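Local coordinates for protein putative TIM-barrel metal-dependent hydrolase (PDB 4DZI) that is probably a metal-dependent hydrolase of the amidohydrolase superfamily, carrying a two-cadmium site in a TIM-barrel fold, at residues 121-130 against 229-237; 16-27 against 145-154. All coordinates share one frame; numbering follows the deposited sequence.

Contact 1 of 2, residues 121-130 against 229-237. With CD (cadmium ion), chain Q.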
loop_
_atom_site.group_PDB
_atom_site.type_symbol
_atom_site.label_atom_id
_atom_site.label_comp_id
_atom_site.label_asym_id
_atom_site.label_seq_id
_atom_site.Cartn_x
_atom_site.Cartn_y
_atom_site.Cartn_z
ATOM N N LEU C 121 23.581 -11.524 -5.724
ATOM C CA LEU C 121 22.956 -10.460 -4.952
ATOM C C LEU C 121 23.048 -10.827 -3.474
ATOM O O LEU C 121 23.127 -11.996 -3.141
ATOM C CB LEU C 121 21.466 -10.323 -5.369
ATOM C CG LEU C 121 21.276 -10.231 -6.886
ATOM C CD1 LEU C 121 19.806 -10.131 -7.232
ATOM C CD2 LEU C 121 21.975 -9.002 -7.451
ATOM N N PRO C 122 23.022 -9.822 -2.583
ATOM C CA PRO C 122 23.246 -10.062 -1.175
ATOM C C PRO C 122 22.069 -10.744 -0.492
ATOM O O PRO C 122 20.934 -10.757 -1.007
ATOM C CB PRO C 122 23.403 -8.641 -0.571
ATOM C CG PRO C 122 23.456 -7.698 -1.721
ATOM C CD PRO C 122 22.704 -8.411 -2.836
ATOM N N THR C 123 22.351 -11.306 0.682
ATOM C CA THR C 123 21.314 -11.848 1.546
ATOM C C THR C 123 21.265 -10.981 2.807
ATOM O O THR C 123 20.372 -10.134 2.956
ATOM C CB THR C 123 21.523 -13.360 1.830
ATOM O OG1 THR C 123 21.498 -14.060 0.567
ATOM C CG2 THR C 123 20.384 -13.885 2.725
ATOM N N PHE C 124 22.240 -11.151 3.691
ATOM C CA PHE C 124 22.376 -10.248 4.847
ATOM C C PHE C 124 22.435 -8.764 4.451
ATOM O O PHE C 124 21.882 -7.922 5.140
ATOM C CB PHE C 124 23.640 -10.646 5.630
ATOM C CG PHE C 124 23.933 -9.782 6.832
ATOM C CD1 PHE C 124 23.239 -9.948 8.024
ATOM C CD2 PHE C 124 24.927 -8.812 6.768
ATOM C CE1 PHE C 124 23.514 -9.150 9.126
ATOM C CE2 PHE C 124 25.223 -8.026 7.881
ATOM C CZ PHE C 124 24.511 -8.189 9.058
ATOM N N GLY C 125 23.118 -8.416 3.360
ATOM C CA GLY C 125 23.355 -7.029 3.047
ATOM C C GLY C 125 22.061 -6.251 2.784
ATOM O O GLY C 125 22.057 -5.023 2.892
ATOM N N CYS C 126 20.997 -6.963 2.424
ATOM C CA CYS C 126 19.686 -6.311 2.131
ATOM C C CYS C 126 18.953 -5.824 3.392
ATOM O O CYS C 126 17.871 -5.202 3.258
ATOM C CB CYS C 126 18.769 -7.219 1.313
ATOM S SG CYS C 126 19.481 -7.553 -0.335
ATOM N N GLY C 127 19.494 -6.088 4.582
ATOM C CA GLY C 127 18.915 -5.546 5.833
ATOM C C GLY C 127 19.728 -4.457 6.510
ATOM O O GLY C 127 19.264 -3.873 7.494
ATOM N N VAL C 128 20.957 -4.219 6.048
ATOM C CA VAL C 128 21.873 -3.362 6.807
ATOM C C VAL C 128 21.476 -1.888 6.742
ATOM O O VAL C 128 21.524 -1.173 7.757
ATOM C CB VAL C 128 23.330 -3.599 6.391
ATOM C CG1 VAL C 128 24.260 -2.594 7.080
ATOM C CG2 VAL C 128 23.739 -5.027 6.750
ATOM N N GLU C 129 21.083 -1.412 5.568
ATOM C CA GLU C 129 20.808 0.013 5.432
ATOM C C GLU C 129 19.641 0.478 6.324
ATOM O O GLU C 129 19.703 1.592 6.867
ATOM C CB GLU C 129 20.538 0.388 3.996
ATOM C CG GLU C 129 21.762 0.203 3.130
ATOM C CD GLU C 129 21.381 0.222 1.668
ATOM O OE1 GLU C 129 20.986 -0.836 1.085
ATOM O OE2 GLU C 129 21.474 1.334 1.100
ATOM N N GLU C 130 18.601 -0.335 6.492
ATOM C CA GLU C 130 17.509 0.120 7.377
ATOM C C GLU C 130 18.054 0.286 8.796
ATOM O O GLU C 130 17.699 1.255 9.501
ATOM C CB GLU C 130 16.336 -0.867 7.343
ATOM C CG GLU C 130 15.216 -0.510 8.293
ATOM C CD GLU C 130 14.411 0.689 7.876
ATOM O OE1 GLU C 130 14.653 1.274 6.792
ATOM O OE2 GLU C 130 13.503 1.054 8.680
ATOM N N PHE C 229 16.653 -2.880 -8.028
ATOM C CA PHE C 229 15.909 -2.753 -6.780
ATOM C C PHE C 229 15.481 -4.151 -6.340
ATOM O O PHE C 229 14.584 -4.763 -6.934
ATOM C CB PHE C 229 14.630 -1.889 -6.978
ATOM C CG PHE C 229 14.929 -0.441 -7.263
ATOM C CD1 PHE C 229 15.441 0.380 -6.276
ATOM C CD2 PHE C 229 14.730 0.085 -8.535
ATOM C CE1 PHE C 229 15.737 1.718 -6.546
ATOM C CE2 PHE C 229 15.036 1.430 -8.812
ATOM C CZ PHE C 229 15.541 2.239 -7.814
ATOM N N HIS C 230 16.144 -4.673 -5.315
ATOM C CA HIS C 230 15.851 -6.023 -4.835
ATOM C C HIS C 230 15.170 -5.950 -3.526
ATOM O O HIS C 230 15.524 -5.098 -2.707
ATOM C CB HIS C 230 17.170 -6.794 -4.620
ATOM C CG HIS C 230 16.963 -8.255 -4.233
ATOM N ND1 HIS C 230 16.647 -8.660 -2.970
ATOM C CD2 HIS C 230 16.977 -9.402 -5.015
ATOM C CE1 HIS C 230 16.489 -9.995 -2.953
ATOM N NE2 HIS C 230 16.673 -10.453 -4.197
ATOM N N LEU C 231 14.207 -6.846 -3.321
ATOM C CA LEU C 231 13.530 -6.987 -2.027
ATOM C C LEU C 231 14.503 -6.816 -0.855
ATOM O O LEU C 231 15.519 -7.506 -0.779
ATOM C CB LEU C 231 12.920 -8.388 -1.948
ATOM C CG LEU C 231 11.934 -8.579 -0.812
ATOM C CD1 LEU C 231 10.682 -7.721 -1.045
ATOM C CD2 LEU C 231 11.570 -10.061 -0.695
ATOM N N SER C 232 14.134 -5.973 0.119
ATOM C CA SER C 232 15.064 -5.599 1.199
ATOM C C SER C 232 14.266 -5.378 2.470
ATOM O O SER C 232 13.030 -5.394 2.430
ATOM C CB SER C 232 15.749 -4.259 0.862
ATOM O OG SER C 232 16.559 -4.347 -0.334
ATOM N N ASP C 233 14.958 -5.113 3.582
ATOM C CA ASP C 233 14.261 -4.407 4.673
ATOM C C ASP C 233 14.156 -2.954 4.266
ATOM O O ASP C 233 15.120 -2.209 4.306
ATOM C CB ASP C 233 15.038 -4.502 5.994
ATOM C CG ASP C 233 14.270 -3.902 7.157
ATOM O OD1 ASP C 233 13.229 -3.244 6.925
ATOM O OD2 ASP C 233 14.693 -4.096 8.311
ATOM N N SER C 234 12.952 -2.529 3.864
ATOM C CA SER C 234 12.716 -1.188 3.383
ATOM C C SER C 234 12.010 -0.330 4.437
ATOM O O SER C 234 11.610 0.792 4.132
ATOM C CB SER C 234 11.850 -1.245 2.118
ATOM O OG SER C 234 12.598 -1.748 0.994
ATOM N N GLY C 235 11.927 -0.862 5.644
ATOM C CA GLY C 235 11.301 -0.133 6.767
ATOM C C GLY C 235 9.791 -0.185 6.730
ATOM O O GLY C 235 9.139 0.570 7.486
ATOM N N TYR C 236 9.208 -1.041 5.878
ATOM C CA TYR C 236 7.720 -1.089 5.758
ATOM C C TYR C 236 6.964 -1.719 6.912
ATOM O O TYR C 236 5.742 -1.613 7.013
ATOM C CB TYR C 236 7.264 -1.627 4.384
ATOM C CG TYR C 236 7.175 -0.527 3.355
ATOM C CD1 TYR C 236 8.307 0.183 2.946
ATOM C CD2 TYR C 236 5.946 -0.175 2.809
ATOM C CE1 TYR C 236 8.205 1.198 2.017
ATOM C CE2 TYR C 236 5.825 0.828 1.877
ATOM C CZ TYR C 236 6.950 1.517 1.480
ATOM O OH TYR C 236 6.840 2.539 0.585
ATOM N N LEU C 237 7.678 -2.370 7.811
ATOM C CA LEU C 237 6.992 -2.802 9.026
ATOM C C LEU C 237 6.381 -1.621 9.795
ATOM O O LEU C 237 5.589 -1.862 10.688
ATOM C CB LEU C 237 7.904 -3.638 9.915
ATOM C CG LEU C 237 8.135 -5.040 9.355
ATOM C CD1 LEU C 237 9.188 -5.782 10.169
ATOM C CD2 LEU C 237 6.844 -5.838 9.297
HETATM CD CD CD Q . 16.563 -12.745 -4.736
HETATM O O HOH W 1 18.125 -2.460 4.634
HETATM O O HOH W 2 17.250 -4.441 9.274
HETATM O O HOH W 3 12.965 2.953 5.502
#

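Contact 2 of 2, residues 16-27 against 145-154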
loop_
_atom_site.group_PDB
_atom_site.type_symbol
_atom_site.label_atom_id
_atom_site.label_comp_id
_atom_site.label_asym_id
_atom_site.label_seq_id
_atom_site.Cartn_x
_atom_site.Cartn_y
_atom_site.Cartn_z
ATOM N N TYR C 16 24.535 -15.205 -2.824
ATOM C CA TYR C 16 25.538 -15.810 -1.953
ATOM C C TYR C 16 25.036 -15.641 -0.513
ATOM O O TYR C 16 24.075 -14.886 -0.247
ATOM C CB TYR C 16 26.898 -15.120 -2.129
ATOM C CG TYR C 16 26.778 -13.634 -2.173
ATOM C CD1 TYR C 16 26.563 -12.883 -1.003
ATOM C CD2 TYR C 16 26.844 -12.944 -3.389
ATOM C CE1 TYR C 16 26.416 -11.499 -1.061
ATOM C CE2 TYR C 16 26.686 -11.555 -3.455
ATOM C CZ TYR C 16 26.486 -10.838 -2.285
ATOM O OH TYR C 16 26.322 -9.480 -2.324
ATOM N N TYR C 17 25.683 -16.338 0.426
ATOM C CA TYR C 17 25.437 -16.094 1.840
ATOM C C TYR C 17 26.720 -15.446 2.349
ATOM O O TYR C 17 27.831 -16.004 2.220
ATOM C CB TYR C 17 25.135 -17.401 2.556
ATOM C CG TYR C 17 23.768 -17.967 2.205
ATOM C CD1 TYR C 17 22.621 -17.186 2.361
ATOM C CD2 TYR C 17 23.607 -19.236 1.666
ATOM C CE1 TYR C 17 21.353 -17.675 2.075
ATOM C CE2 TYR C 17 22.354 -19.726 1.343
ATOM C CZ TYR C 17 21.221 -18.941 1.539
ATOM O OH TYR C 17 19.970 -19.455 1.255
ATOM N N GLU C 18 26.608 -14.252 2.892
ATOM C CA GLU C 18 27.811 -13.521 3.326
ATOM C C GLU C 18 28.516 -14.208 4.471
ATOM O O GLU C 18 27.883 -14.694 5.381
ATOM C CB GLU C 18 27.471 -12.114 3.802
ATOM C CG GLU C 18 26.891 -11.174 2.748
ATOM C CD GLU C 18 25.380 -11.302 2.543
ATOM O OE1 GLU C 18 24.724 -12.273 2.972
ATOM O OE2 GLU C 18 24.823 -10.360 1.953
ATOM N N PRO C 19 29.844 -14.179 4.454
ATOM C CA PRO C 19 30.572 -14.562 5.666
ATOM C C PRO C 19 30.395 -13.500 6.754
ATOM O O PRO C 19 29.988 -12.357 6.477
ATOM C CB PRO C 19 32.024 -14.609 5.188
ATOM C CG PRO C 19 32.069 -13.582 4.091
ATOM C CD PRO C 19 30.749 -13.762 3.364
ATOM N N LEU C 20 30.687 -13.871 7.996
ATOM C CA LEU C 20 30.462 -12.949 9.107
ATOM C C LEU C 20 31.193 -11.615 8.983
ATOM O O LEU C 20 30.782 -10.655 9.595
ATOM C CB LEU C 20 30.864 -13.620 10.436
ATOM C CG LEU C 20 29.944 -14.743 10.888
ATOM C CD1 LEU C 20 30.519 -15.356 12.159
ATOM C CD2 LEU C 20 28.507 -14.256 11.153
ATOM N N ASP C 21 32.283 -11.542 8.209
ATOM C CA ASP C 21 33.030 -10.292 8.081
ATOM C C ASP C 21 32.748 -9.504 6.801
ATOM O O ASP C 21 33.508 -8.578 6.417
ATOM C CB ASP C 21 34.553 -10.562 8.227
ATOM C CG ASP C 21 35.122 -11.358 7.058
ATOM O OD1 ASP C 21 34.330 -11.872 6.249
ATOM O OD2 ASP C 21 36.364 -11.466 6.953
ATOM N N SER C 22 31.631 -9.799 6.146
ATOM C CA SER C 22 31.354 -9.066 4.921
ATOM C C SER C 22 31.272 -7.541 5.110
ATOM O O SER C 22 31.684 -6.781 4.257
ATOM C CB SER C 22 30.090 -9.596 4.214
ATOM O OG SER C 22 28.922 -9.366 5.002
ATOM N N PHE C 23 30.711 -7.094 6.228
ATOM C CA PHE C 23 30.613 -5.668 6.527
ATOM C C PHE C 23 31.726 -5.134 7.443
ATOM O O PHE C 23 31.732 -3.943 7.799
ATOM C CB PHE C 23 29.214 -5.340 7.096
ATOM C CG PHE C 23 28.160 -5.200 6.038
ATOM C CD1 PHE C 23 27.480 -6.319 5.551
ATOM C CD2 PHE C 23 27.839 -3.958 5.543
ATOM C CE1 PHE C 23 26.524 -6.194 4.549
ATOM C CE2 PHE C 23 26.867 -3.826 4.542
ATOM C CZ PHE C 23 26.212 -4.940 4.061
ATOM N N THR C 24 32.686 -5.986 7.806
ATOM C CA THR C 24 33.736 -5.563 8.735
ATOM C C THR C 24 35.169 -5.708 8.189
ATOM O O THR C 24 36.055 -4.979 8.606
ATOM C CB THR C 24 33.630 -6.334 10.076
ATOM O OG1 THR C 24 33.830 -7.743 9.858
ATOM C CG2 THR C 24 32.224 -6.124 10.733
ATOM N N ARG C 25 35.374 -6.665 7.288
ATOM C CA ARG C 25 36.710 -6.997 6.773
ATOM C C ARG C 25 37.446 -5.765 6.296
ATOM O O ARG C 25 38.651 -5.607 6.560
ATOM C CB ARG C 25 36.618 -8.029 5.636
ATOM C CG ARG C 25 37.994 -8.483 5.136
ATOM C CD ARG C 25 37.885 -9.450 3.957
ATOM N NE ARG C 25 37.051 -10.602 4.280
ATOM C CZ ARG C 25 36.725 -11.557 3.409
ATOM N NH1 ARG C 25 37.195 -11.515 2.149
ATOM N NH2 ARG C 25 35.951 -12.555 3.794
ATOM N N HIS C 26 36.739 -4.884 5.589
ATOM C CA HIS C 26 37.351 -3.658 5.073
ATOM C C HIS C 26 36.721 -2.388 5.606
ATOM O O HIS C 26 36.761 -1.345 4.956
ATOM C CB HIS C 26 37.342 -3.658 3.547
ATOM C CG HIS C 26 38.042 -4.849 2.951
ATOM N ND1 HIS C 26 39.402 -5.002 3.003
ATOM C CD2 HIS C 26 37.545 -5.978 2.321
ATOM C CE1 HIS C 26 39.743 -6.168 2.419
ATOM N NE2 HIS C 26 38.610 -6.772 2.000
ATOM N N LEU C 27 36.144 -2.468 6.805
ATOM C CA LEU C 27 35.506 -1.312 7.421
ATOM C C LEU C 27 36.506 -0.401 8.116
ATOM O O LEU C 27 37.346 -0.880 8.876
ATOM C CB LEU C 27 34.458 -1.772 8.425
ATOM C CG LEU C 27 33.595 -0.737 9.136
ATOM C CD1 LEU C 27 32.649 -0.084 8.139
ATOM C CD2 LEU C 27 32.835 -1.408 10.274
ATOM N N ALA C 145 32.647 -0.725 2.625
ATOM C CA ALA C 145 33.317 -1.929 3.161
ATOM C C ALA C 145 32.749 -3.185 2.507
ATOM O O ALA C 145 33.482 -4.076 2.049
ATOM C CB ALA C 145 33.106 -2.018 4.664
ATOM N N PHE C 146 31.418 -3.233 2.430
ATOM C CA PHE C 146 30.738 -4.335 1.819
ATOM C C PHE C 146 31.130 -4.526 0.343
ATOM O O PHE C 146 31.351 -5.658 -0.113
ATOM C CB PHE C 146 29.205 -4.122 1.914
ATOM C CG PHE C 146 28.411 -5.160 1.141
ATOM C CD1 PHE C 146 28.185 -6.406 1.691
ATOM C CD2 PHE C 146 27.937 -4.896 -0.143
ATOM C CE1 PHE C 146 27.454 -7.367 0.996
ATOM C CE2 PHE C 146 27.247 -5.873 -0.868
ATOM C CZ PHE C 146 27.010 -7.111 -0.276
ATOM N N ASN C 147 31.169 -3.426 -0.399
ATOM C CA ASN C 147 31.479 -3.476 -1.817
ATOM C C ASN C 147 32.922 -3.957 -2.017
ATOM O O ASN C 147 33.185 -4.695 -2.954
ATOM C CB ASN C 147 31.287 -2.095 -2.424
ATOM C CG ASN C 147 29.826 -1.719 -2.572
ATOM O OD1 ASN C 147 28.943 -2.566 -2.470
ATOM N ND2 ASN C 147 29.575 -0.444 -2.860
ATOM N N LEU C 148 33.836 -3.544 -1.134
ATOM C CA LEU C 148 35.222 -4.044 -1.192
ATOM C C LEU C 148 35.235 -5.554 -0.949
ATOM O O LEU C 148 35.901 -6.300 -1.664
ATOM C CB LEU C 148 36.098 -3.324 -0.152
ATOM C CG LEU C 148 36.454 -1.846 -0.425
ATOM C CD1 LEU C 148 37.099 -1.161 0.774
ATOM C CD2 LEU C 148 37.381 -1.781 -1.628
ATOM N N TRP C 149 34.509 -6.010 0.083
ATOM C CA TRP C 149 34.400 -7.418 0.344
ATOM C C TRP C 149 33.843 -8.165 -0.862
ATOM O O TRP C 149 34.293 -9.254 -1.231
ATOM C CB TRP C 149 33.524 -7.687 1.602
ATOM C CG TRP C 149 33.129 -9.134 1.561
ATOM C CD1 TRP C 149 33.920 -10.224 1.904
ATOM C CD2 TRP C 149 31.912 -9.708 0.958
ATOM N NE1 TRP C 149 33.288 -11.386 1.622
ATOM C CE2 TRP C 149 32.042 -11.137 1.067
ATOM C CE3 TRP C 149 30.729 -9.165 0.405
ATOM C CZ2 TRP C 149 31.067 -12.012 0.602
ATOM C CZ3 TRP C 149 29.737 -10.060 -0.046
ATOM C CH2 TRP C 149 29.912 -11.460 0.042
ATOM N N LEU C 150 32.822 -7.570 -1.489
ATOM C CA LEU C 150 32.116 -8.254 -2.585
ATOM C C LEU C 150 33.036 -8.430 -3.793
ATOM O O LEU C 150 33.064 -9.491 -4.423
ATOM C CB LEU C 150 30.889 -7.441 -2.993
ATOM C CG LEU C 150 30.048 -8.004 -4.135
ATOM C CD1 LEU C 150 29.382 -9.336 -3.806
ATOM C CD2 LEU C 150 28.982 -6.938 -4.467
ATOM N N ASP C 151 33.794 -7.391 -4.082
ATOM C CA ASP C 151 34.684 -7.433 -5.249
ATOM C C ASP C 151 35.821 -8.421 -4.973
ATOM O O ASP C 151 36.360 -9.048 -5.883
ATOM C CB ASP C 151 35.247 -6.044 -5.517
ATOM C CG ASP C 151 35.856 -5.907 -6.947
ATOM O OD1 ASP C 151 35.413 -6.616 -7.879
ATOM O OD2 ASP C 151 36.742 -5.051 -7.118
ATOM N N GLU C 152 36.202 -8.527 -3.709
ATOM C CA GLU C 152 37.205 -9.536 -3.319
ATOM C C GLU C 152 36.749 -10.994 -3.424
ATOM O O GLU C 152 37.435 -11.826 -4.066
ATOM C CB GLU C 152 37.703 -9.217 -1.915
ATOM C CG GLU C 152 38.664 -10.237 -1.315
ATOM C CD GLU C 152 39.308 -9.677 -0.061
ATOM O OE1 GLU C 152 38.562 -9.246 0.828
ATOM O OE2 GLU C 152 40.547 -9.627 0.036
ATOM N N ASP C 153 35.599 -11.339 -2.824
ATOM C CA ASP C 153 35.158 -12.739 -2.825
ATOM C C ASP C 153 34.451 -13.181 -4.124
ATOM O O ASP C 153 34.550 -14.363 -4.527
ATOM C CB ASP C 153 34.257 -13.074 -1.621
ATOM C CG ASP C 153 35.034 -13.287 -0.326
ATOM O OD1 ASP C 153 36.231 -12.912 -0.249
ATOM O OD2 ASP C 153 34.443 -13.796 0.628
ATOM N N TRP C 154 33.725 -12.249 -4.757
ATOM C CA TRP C 154 32.873 -12.548 -5.918
ATOM C C TRP C 154 33.326 -11.844 -7.180
ATOM O O TRP C 154 33.364 -12.487 -8.242
ATOM C CB TRP C 154 31.381 -12.260 -5.604
ATOM C CG TRP C 154 30.859 -13.293 -4.631
ATOM C CD1 TRP C 154 30.703 -13.158 -3.249
ATOM C CD2 TRP C 154 30.476 -14.670 -4.928
ATOM N NE1 TRP C 154 30.270 -14.340 -2.700
ATOM C CE2 TRP C 154 30.105 -15.279 -3.656
ATOM C CE3 TRP C 154 30.416 -15.457 -6.104
ATOM C CZ2 TRP C 154 29.697 -16.595 -3.573
ATOM C CZ3 TRP C 154 29.989 -16.766 -6.008
ATOM C CH2 TRP C 154 29.650 -17.340 -4.773
HETATM O O HOH W 4 29.713 -15.216 0.076
HETATM O O HOH W 5 34.234 -5.600 4.382
HETATM O O HOH W 6 35.942 -15.034 2.343
#

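Contact 1 of 2, residues 121-130 against 229-237
Cys-126 O accepts the backbone N-H of Asp-233 at 2.9 Å (N to O), the one direct hydrogen bond between residues 121-130 and 229-237. Packing is densest beside it: Ser-232 CB lies 3.3 Å from Cys-126 O, and the thiol of Cys-126, set beside its own backbone N (chi1 -64°), approaches the His-230 ring obliquely, SG 4.0 Å from ND1. Leu-121 CD1 comes to 3.7 Å from His-230 CD2, also at a slant. Both lie on the same side of the ring plane; the ring's own ND1-H bond to Leu-231 O orients it and leaves NE2 to bind a cadmium ion at 2.4 Å. This is the metal-ligand geometry of an amidohydrolase TIM barrel, His-230 being the last residue of strand 227-230; Asp-13, His-15, Glu-293 and Asp-356 also bind this metal. Toward Glu-130 the contact becomes wetter. One water joins Gly-127 O to Asp-233 OD2, another Glu-130 OE1 to Ser-234 O. The aliphatic part of Glu-130 crosses the Asp-233 carboxylate roughly at right angles, CG 3.6 Å from OD2, while Glu-130 OE2 lies 3.1 Å from Gly-235 CA. Salt bridges from Glu-130 to Lys-133 and Arg-195 probably offset its nearness to Asp-233.

Contact 2 of 2, residues 16-27 against 145-154
Arg-25 reaches across to the last turn of helix 136-153 and meets Trp-149, Glu-152 and Asp-153 together. CB leads to a CG anti to the backbone N (chi1 -176°), and this CG lies over one face of the neighbouring His-26 ring. CD passes 3.2 Å from Glu-152 OE1, and there the chain bends (chi3 -55°), laying the face of the guanidinium against the edge of the Trp-149 indole, CD1 over the guanidinium centre, 3.5 Å from CZ. NE and NH2 grip the two oxygens of Asp-21 side-on, while NH1 donates to Asp-153 OD1 at 2.9 Å and to Glu-152 OE1 at 3.0 Å. His-26 NE2 meets that same Glu-152 oxygen from the opposite face of the carboxylate, at 2.7 Å and almost straight (175°). Three carboxylates thus surround one guanidinium, which would probably favour their ionised forms.

In the TIM-barrel fold, this network joins the loop following strand 9-15 to helix 136-153. Away from the charges the interface is aromatic. Ser-22 CB sits over the Trp-149 six-membered ring in a CH-pi contact, and Pro-19 CD approaches CZ2 of that indole to 3.3 Å. The far edge of Trp-149 points at the face of Tyr-16 in a T-shaped pair, while Trp-154 makes an offset stack with Tyr-16. The phenol oxygen of Tyr-16 ends at the edge of Phe-146, OH to CZ 3.2 Å. Phe-23 lies nearly parallel to Phe-146 but slid aside, so Phe-146 CB and CD1, rather than the whole ring, lie over its face. Beyond Ser-22, a water held by Ser-22 O and His-26 N also reaches Ala-145 O, weakly, and Ala-145 CB packs against Leu-27.

How the contacts relate
The centres of contacts 1 and 2 are about 16 Å apart, and their segments alternate along the chain: 16-27, 121-130, 145-154, then 229-237. Contact 1, about 8 Å from the centre of the molecule, lies at the end of strand 227-230 beside the metals; contact 2, about 17 Å from that centre, lies on helix 136-153, the next helix after 128-131. They touch directly where the loops after strands 9-15 and 115-121 meet: Glu-18 OE1 probably accepts from Phe-124 N, and Tyr-16 O from Thr-123 OG1. Because strand 9-15 also supplies the metal ligands Asp-13 and His-15, the loop anchored on the outer helix continues directly from the cadmium site.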